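Local coordinates for protein chitinase (PDB 4TXG) that probably hydrolyses glycosidic bonds of chitin, as a glycoside hydrolase of family 18 that also carries a predicted carbohydrate-binding module, at residues 778-781 against 782-785; 236-239 against 240-243; 330-333 against 334-337. All coordinates share one frame; numbering follows the deposited sequence.

Contact 1. Residues 778-781 against 782-785; sequences YAIR and DEAP
Arg781 reaches forward over the turn and donates from NH2 to the carbonyl oxygen of Pro785, an NH2 to O distance of 3.0 Å with an N-H...O angle of 156°. The acceptor lies at the edge of the guanidinium, close to its plane, whereas the donor is tilted somewhat from the carbonyl plane. The bend at chi3 (69°) turns the guanidinium toward Pro785. NE also donates to a water, 2.7 Å from NE to the water oxygen, which in turn donates to Ala784 O, a second link between the arginine and the turn.

The chain makes a helix-like turn after strand 776-780, in which an i to i+3 and an i to i+4 bond share one acceptor, Ile780 O. Ala784 N lies 2.9 Å from Ile780 O in the carbonyl plane, while Glu783 N, at 3.1 Å from that oxygen, stands above the plane. The Ile780 side chain has CG1 set between its own backbone N and carbonyl carbon (chi1 66°), which carries CD1 to within 3.9 Å of Asp782 CB and brings CG1 against the Glu783 chain. Glu783 runs extended beyond CG, and its OE1 receives a hydrogen bond from a second water, which accepts from Ile780 N. On the other flank the methyl groups of Ala779 and Ala784 meet, CB to CB 3.9 Å.

The turn thus closes the end of strand 776-780, which lies between strands 656-657 and 767-773 in a mixed sheet. Glu783 ties it to the latter neighbour, its carboxylate accepting from the backbone N of His768 and Tyr769, and Ile780 packs on Tyr769 and Val771; Arg781 touches Ala656 of the other strand and makes a cation-pi contact with Tyr789.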
loop_
_atom_site.group_PDB
_atom_site.type_symbol
_atom_site.label_atom_id
_atom_site.label_comp_id
_atom_site.label_asym_id
_atom_site.label_seq_id
_atom_site.Cartn_x
_atom_site.Cartn_y
_atom_site.Cartn_z
ATOM N N TYR A 778 -4.701 19.098 -27.700
ATOM C CA TYR A 778 -4.440 17.693 -28.003
ATOM C C TYR A 778 -4.144 16.912 -26.737
ATOM O O TYR A 778 -3.521 17.437 -25.831
ATOM C CB TYR A 778 -3.242 17.558 -28.953
ATOM C CG TYR A 778 -3.453 18.202 -30.305
ATOM C CD1 TYR A 778 -3.163 19.548 -30.511
ATOM C CD2 TYR A 778 -3.955 17.465 -31.371
ATOM C CE1 TYR A 778 -3.364 20.142 -31.756
ATOM C CE2 TYR A 778 -4.155 18.049 -32.618
ATOM C CZ TYR A 778 -3.856 19.387 -32.800
ATOM O OH TYR A 778 -4.059 19.968 -34.038
ATOM N N ALA A 779 -4.577 15.657 -26.686
ATOM C CA ALA A 779 -4.057 14.740 -25.679
ATOM C C ALA A 779 -2.693 14.265 -26.170
ATOM O O ALA A 779 -2.283 14.607 -27.279
ATOM C CB ALA A 779 -4.999 13.569 -25.466
ATOM N N ILE A 780 -1.967 13.518 -25.348
ATOM C CA ILE A 780 -0.711 12.954 -25.835
ATOM C C ILE A 780 -0.883 11.467 -26.105
ATOM O O ILE A 780 -1.685 10.789 -25.468
ATOM C CB ILE A 780 0.472 13.201 -24.864
ATOM C CG1 ILE A 780 0.305 12.454 -23.541
ATOM C CG2 ILE A 780 0.641 14.700 -24.600
ATOM C CD1 ILE A 780 1.562 12.500 -22.675
ATOM N N ARG A 781 -0.138 10.967 -27.084
ATOM C CA ARG A 781 -0.275 9.580 -27.506
ATOM C C ARG A 781 0.111 8.594 -26.402
ATOM O O ARG A 781 -0.395 7.473 -26.374
ATOM C CB ARG A 781 0.577 9.308 -28.750
ATOM C CG ARG A 781 0.184 10.085 -29.994
ATOM C CD ARG A 781 0.517 9.264 -31.239
ATOM N NE ARG A 781 -0.349 8.094 -31.337
ATOM C CZ ARG A 781 -0.068 7.006 -32.047
ATOM N NH1 ARG A 781 1.072 6.925 -32.728
ATOM N NH2 ARG A 781 -0.926 5.993 -32.072
ATOM N N ASP A 782 0.994 9.003 -25.493
ATOM C CA ASP A 782 1.389 8.123 -24.383
ATOM C C ASP A 782 0.200 7.770 -23.492
ATOM O O ASP A 782 0.200 6.721 -22.837
ATOM C CB ASP A 782 2.489 8.764 -23.533
ATOM C CG ASP A 782 3.849 8.705 -24.198
ATOM O OD1 ASP A 782 4.020 7.886 -25.124
ATOM O OD2 ASP A 782 4.745 9.480 -23.797
ATOM N N GLU A 783 -0.807 8.643 -23.468
ATOM C CA GLU A 783 -1.994 8.417 -22.647
ATOM C C GLU A 783 -3.226 8.092 -23.468
ATOM O O GLU A 783 -4.186 7.515 -22.959
ATOM C CB GLU A 783 -2.292 9.643 -21.782
ATOM C CG GLU A 783 -1.200 9.944 -20.776
ATOM C CD GLU A 783 -1.566 11.080 -19.846
ATOM O OE1 GLU A 783 -1.960 12.156 -20.350
ATOM O OE2 GLU A 783 -1.461 10.887 -18.614
ATOM N N ALA A 784 -3.205 8.484 -24.737
ATOM C CA ALA A 784 -4.368 8.331 -25.601
ATOM C C ALA A 784 -3.949 7.750 -26.952
ATOM O O ALA A 784 -4.025 8.426 -27.981
ATOM C CB ALA A 784 -5.073 9.685 -25.782
ATOM N N PRO A 785 -3.522 6.477 -26.953
ATOM C CA PRO A 785 -2.898 5.862 -28.130
ATOM C C PRO A 785 -3.854 5.577 -29.291
ATOM O O PRO A 785 -3.381 5.322 -30.400
ATOM C CB PRO A 785 -2.337 4.554 -27.569
ATOM C CG PRO A 785 -3.253 4.216 -26.446
ATOM C CD PRO A 785 -3.601 5.533 -25.820
HETATM O O HOH W 1 -3.223 13.045 -22.600
HETATM O O HOH W 2 -2.926 8.583 -30.534
#

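Contact 2. Residues 236-239 against 240-243. With CS (cesium ion), chain E.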
loop_
_atom_site.group_PDB
_atom_site.type_symbol
_atom_site.label_atom_id
_atom_site.label_comp_id
_atom_site.label_asym_id
_atom_site.label_seq_id
_atom_site.Cartn_x
_atom_site.Cartn_y
_atom_site.Cartn_z
ATOM N N LEU A 236 -6.957 -23.126 0.476
ATOM C CA LEU A 236 -7.255 -21.996 -0.416
ATOM C C LEU A 236 -7.821 -22.493 -1.744
ATOM O O LEU A 236 -8.830 -21.979 -2.239
ATOM C CB LEU A 236 -6.004 -21.138 -0.664
ATOM C CG LEU A 236 -5.479 -20.332 0.527
ATOM C CD1 LEU A 236 -4.194 -19.611 0.114
ATOM C CD2 LEU A 236 -6.510 -19.337 1.020
ATOM N N THR A 237 -7.195 -23.521 -2.305
ATOM C CA THR A 237 -7.649 -24.064 -3.585
ATOM C C THR A 237 -9.066 -24.608 -3.479
ATOM O O THR A 237 -9.910 -24.380 -4.357
ATOM C CB THR A 237 -6.695 -25.164 -4.074
ATOM O OG1 THR A 237 -5.396 -24.591 -4.279
ATOM C CG2 THR A 237 -7.189 -25.765 -5.394
ATOM N N GLN A 238 -9.332 -25.316 -2.388
ATOM C CA GLN A 238 -10.667 -25.874 -2.161
ATOM C C GLN A 238 -11.766 -24.822 -2.029
ATOM O O GLN A 238 -12.838 -24.946 -2.621
ATOM C CB GLN A 238 -10.661 -26.725 -0.905
ATOM C CG GLN A 238 -10.017 -28.072 -1.069
ATOM C CD GLN A 238 -10.247 -28.908 0.156
ATOM O OE1 GLN A 238 -11.299 -29.525 0.298
ATOM N NE2 GLN A 238 -9.284 -28.903 1.075
ATOM N N TYR A 239 -11.515 -23.802 -1.219
ATOM C CA TYR A 239 -12.554 -22.811 -0.960
ATOM C C TYR A 239 -12.809 -21.943 -2.183
ATOM O O TYR A 239 -13.931 -21.490 -2.393
ATOM C CB TYR A 239 -12.202 -21.955 0.260
ATOM C CG TYR A 239 -12.608 -22.629 1.546
ATOM C CD1 TYR A 239 -11.777 -23.550 2.159
ATOM C CD2 TYR A 239 -13.846 -22.375 2.125
ATOM C CE1 TYR A 239 -12.163 -24.196 3.326
ATOM C CE2 TYR A 239 -14.239 -23.013 3.291
ATOM C CZ TYR A 239 -13.394 -23.922 3.886
ATOM O OH TYR A 239 -13.786 -24.562 5.046
ATOM N N LYS A 240 -11.787 -21.732 -3.005
ATOM C CA LYS A 240 -11.989 -20.963 -4.228
ATOM C C LYS A 240 -12.987 -21.636 -5.164
ATOM O O LYS A 240 -13.645 -20.960 -5.949
ATOM C CB LYS A 240 -10.661 -20.726 -4.954
ATOM C CG LYS A 240 -9.807 -19.681 -4.272
ATOM C CD LYS A 240 -9.038 -18.839 -5.268
ATOM C CE LYS A 240 -7.971 -19.625 -5.961
ATOM N NZ LYS A 240 -7.204 -18.750 -6.904
ATOM N N ARG A 241 -13.119 -22.960 -5.074
ATOM C CA ARG A 241 -14.106 -23.657 -5.896
ATOM C C ARG A 241 -15.528 -23.286 -5.494
ATOM O O ARG A 241 -16.430 -23.213 -6.336
ATOM C CB ARG A 241 -13.926 -25.174 -5.793
ATOM C CG ARG A 241 -12.551 -25.651 -6.202
ATOM C CD ARG A 241 -12.482 -27.153 -6.047
ATOM N NE ARG A 241 -11.160 -27.686 -6.332
ATOM C CZ ARG A 241 -10.634 -28.708 -5.668
ATOM N NH1 ARG A 241 -11.323 -29.273 -4.685
ATOM N NH2 ARG A 241 -9.429 -29.154 -5.979
ATOM N N LYS A 242 -15.721 -23.043 -4.202
ATOM C CA LYS A 242 -17.028 -22.660 -3.687
ATOM C C LYS A 242 -17.287 -21.170 -3.919
ATOM O O LYS A 242 -18.433 -20.741 -4.054
ATOM C CB LYS A 242 -17.124 -23.014 -2.198
ATOM C CG LYS A 242 -18.415 -22.587 -1.512
ATOM C CD LYS A 242 -19.640 -23.246 -2.116
ATOM C CE LYS A 242 -20.884 -22.880 -1.320
ATOM N NZ LYS A 242 -20.665 -23.095 0.141
ATOM N N TYR A 243 -16.210 -20.393 -3.987
ATOM C CA TYR A 243 -16.302 -18.949 -4.210
ATOM C C TYR A 243 -15.431 -18.517 -5.393
ATOM O O TYR A 243 -14.383 -17.918 -5.198
ATOM C CB TYR A 243 -15.878 -18.200 -2.941
ATOM C CG TYR A 243 -16.701 -18.572 -1.738
ATOM C CD1 TYR A 243 -17.876 -17.885 -1.445
ATOM C CD2 TYR A 243 -16.315 -19.609 -0.897
ATOM C CE1 TYR A 243 -18.640 -18.225 -0.351
ATOM C CE2 TYR A 243 -17.073 -19.955 0.203
ATOM C CZ TYR A 243 -18.235 -19.258 0.470
ATOM O OH TYR A 243 -18.995 -19.598 1.560
HETATM CS CS CS E . -12.045 -32.210 1.281
#
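The guanidinium of Arg241 has Gln238 CA over one face, and Thr237 O approaches it obliquely. Its plane is turned 51° from the Gln238 amide, and the two side chains touch through Gln238 CG and Arg241 NH1, 4.0 Å apart. The tyrosines meet more loosely: Tyr243 CE2 comes to the edge of the Tyr239 ring, 4.5 Å from Tyr239 CD2, while Tyr239 O sits at the edge of the Tyr243 ring, 3.4 Å from Tyr243 CD2. Both rings also meet Trp180, which stacks on Tyr239.

The Arg241 chain, extended from CG to NE, runs back past the carbonyls of Thr237 and Gln238, CG 3.5 Å from Thr237 O. Lys240 N bonds to Leu236 O in the i to i+4 manner, but Arg241 N turns to Gln238 O, an i to i+3 bond of 3.2 Å. Tyr239 O receives Tyr243 N at 3.0 Å and a weak bond from Lys242 N, a pattern that fits a helix running out.

The polar ends find partners outside this last part of helix 231-242: Arg241 NH1 forms a salt bridge with Asp224, Lys240 NZ with Asp307, and Tyr239 OH bonds to Gly220 O. Gln238 divides its amide, with NE2 given to Glu222 O and OE1 to a cesium ion 3.0 Å away. The ion may polarise the amide slightly and make NE2 a somewhat better donor.

Contact 3. Residues 330-333 against 334-337; sequences FSNA and RLGS
Arg334 N donates to Ser331 O, 3.0 Å apart, with the donor above the carbonyl plane; this bond closes a type I beta turn from Ser331 to Arg334 and places the arginine beside the preceding residues. There its side chain passes along Phe330 O, and NH1 donates to that oxygen at 3.1 Å with an N-H...O angle of 160°. The oxygen lies at the guanidinium edge, nearly in its plane, and the donor is tilted somewhat from the carbonyl plane. Arg334 is extended from CG to NE, and CD passes 3.3 Å from Phe330 O before rotation about chi4 (79°) brings NH1 back to the oxygen.

The side chains of Phe330 and Arg334 lie side by side and point the same way. NH1 also meets the edge of the Phe330 ring, 3.8 Å from CD1, with the ring and guanidinium planes 53° apart, too steep for a parallel stack.

Leu335 follows the turn and lies alongside Asn332, bringing CD2 to 3.3 Å from Ser331 O and 3.9 Å from Asn332 OD1. The amide of Asn332 is held by Asn321, whose OD1 accepts from ND2.

Leading from helix 328-331 toward the long helix 338-360, this turn rests on helix 273-278: Phe330, Ser331 and Arg334 touch Tyr275, and Arg334 also touches Ser276. Just past that helix, Val279 O accepts from Arg334 NE, while Leu335 and Asn332 pack on the loop at Asn320.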
loop_
_atom_site.group_PDB
_atom_site.type_symbol
_atom_site.label_atom_id
_atom_site.label_comp_id
_atom_site.label_asym_id
_atom_site.label_seq_id
_atom_site.Cartn_x
_atom_site.Cartn_y
_atom_site.Cartn_z
ATOM N N PHE A 330 22.572 -3.625 3.053
ATOM C CA PHE A 330 22.160 -3.769 1.659
ATOM C C PHE A 330 21.522 -2.496 1.127
ATOM O O PHE A 330 21.846 -2.031 0.032
ATOM C CB PHE A 330 21.161 -4.920 1.490
ATOM C CG PHE A 330 21.748 -6.272 1.756
ATOM C CD1 PHE A 330 22.540 -6.892 0.799
ATOM C CD2 PHE A 330 21.504 -6.928 2.953
ATOM C CE1 PHE A 330 23.089 -8.137 1.038
ATOM C CE2 PHE A 330 22.051 -8.180 3.200
ATOM C CZ PHE A 330 22.844 -8.783 2.239
ATOM N N SER A 331 20.584 -1.954 1.893
ATOM C CA SER A 331 19.747 -0.878 1.382
ATOM C C SER A 331 20.522 0.430 1.254
ATOM O O SER A 331 20.418 1.120 0.247
ATOM C CB SER A 331 18.513 -0.688 2.275
ATOM O OG SER A 331 18.880 -0.345 3.602
ATOM N N ASN A 332 21.302 0.771 2.271
ATOM C CA ASN A 332 22.026 2.036 2.249
ATOM C C ASN A 332 23.125 2.067 1.175
ATOM O O ASN A 332 23.535 3.136 0.726
ATOM C CB ASN A 332 22.602 2.335 3.638
ATOM C CG ASN A 332 21.529 2.761 4.630
ATOM O OD1 ASN A 332 20.432 3.171 4.237
ATOM N ND2 ASN A 332 21.839 2.672 5.925
ATOM N N ALA A 333 23.579 0.895 0.741
ATOM C CA ALA A 333 24.584 0.819 -0.308
ATOM C C ALA A 333 23.969 0.971 -1.706
ATOM O O ALA A 333 24.683 1.074 -2.700
ATOM C CB ALA A 333 25.347 -0.511 -0.204
ATOM N N ARG A 334 22.644 1.004 -1.774
ATOM C CA ARG A 334 21.944 0.974 -3.054
ATOM C C ARG A 334 20.989 2.154 -3.253
ATOM O O ARG A 334 20.211 2.152 -4.202
ATOM C CB ARG A 334 21.142 -0.332 -3.184
ATOM C CG ARG A 334 21.980 -1.584 -3.391
ATOM C CD ARG A 334 21.138 -2.840 -3.109
ATOM N NE ARG A 334 21.820 -4.054 -3.553
ATOM C CZ ARG A 334 22.798 -4.657 -2.880
ATOM N NH1 ARG A 334 23.218 -4.164 -1.717
ATOM N NH2 ARG A 334 23.367 -5.751 -3.375
ATOM N N LEU A 335 21.040 3.149 -2.373
ATOM C CA LEU A 335 19.998 4.183 -2.346
ATOM C C LEU A 335 19.727 4.810 -3.713
ATOM O O LEU A 335 18.569 4.977 -4.102
ATOM C CB LEU A 335 20.357 5.285 -1.351
ATOM C CG LEU A 335 20.512 4.848 0.108
ATOM C CD1 LEU A 335 20.950 6.034 0.963
ATOM C CD2 LEU A 335 19.220 4.211 0.648
ATOM N N GLY A 336 20.787 5.129 -4.448
ATOM C CA GLY A 336 20.630 5.806 -5.726
ATOM C C GLY A 336 20.099 4.940 -6.856
ATOM O O GLY A 336 19.738 5.446 -7.925
ATOM N N SER A 337 20.059 3.631 -6.618
ATOM C CA SER A 337 19.706 2.657 -7.644
ATOM C C SER A 337 18.364 1.987 -7.419
ATOM O O SER A 337 17.855 1.320 -8.314
ATOM C CB SER A 337 20.768 1.562 -7.714
ATOM O OG SER A 337 22.039 2.119 -7.979
#

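Overall arrangement
Three local turns illustrate how helices and strands of one chain are ended or joined. Contact 2, at the end of helix 231-242, comes first along the sequence; contact 3, leading from helix 328-331 toward helix 338-360, follows, and both belong to the family 18 glycoside hydrolase part, whose parallel strands fit a TIM barrel. Contact 1 comes last, at the end of strand 776-780 of a separate mixed sheet in the Chitinase C part. None touches another. The centres of contacts 2 and 3 are about 41 Å apart. Contact 1 has its centre about 35 Å from that of contact 3. They are independent local features: two at helix ends in the hydrolase part and one at a strand end in the C-terminal sheet.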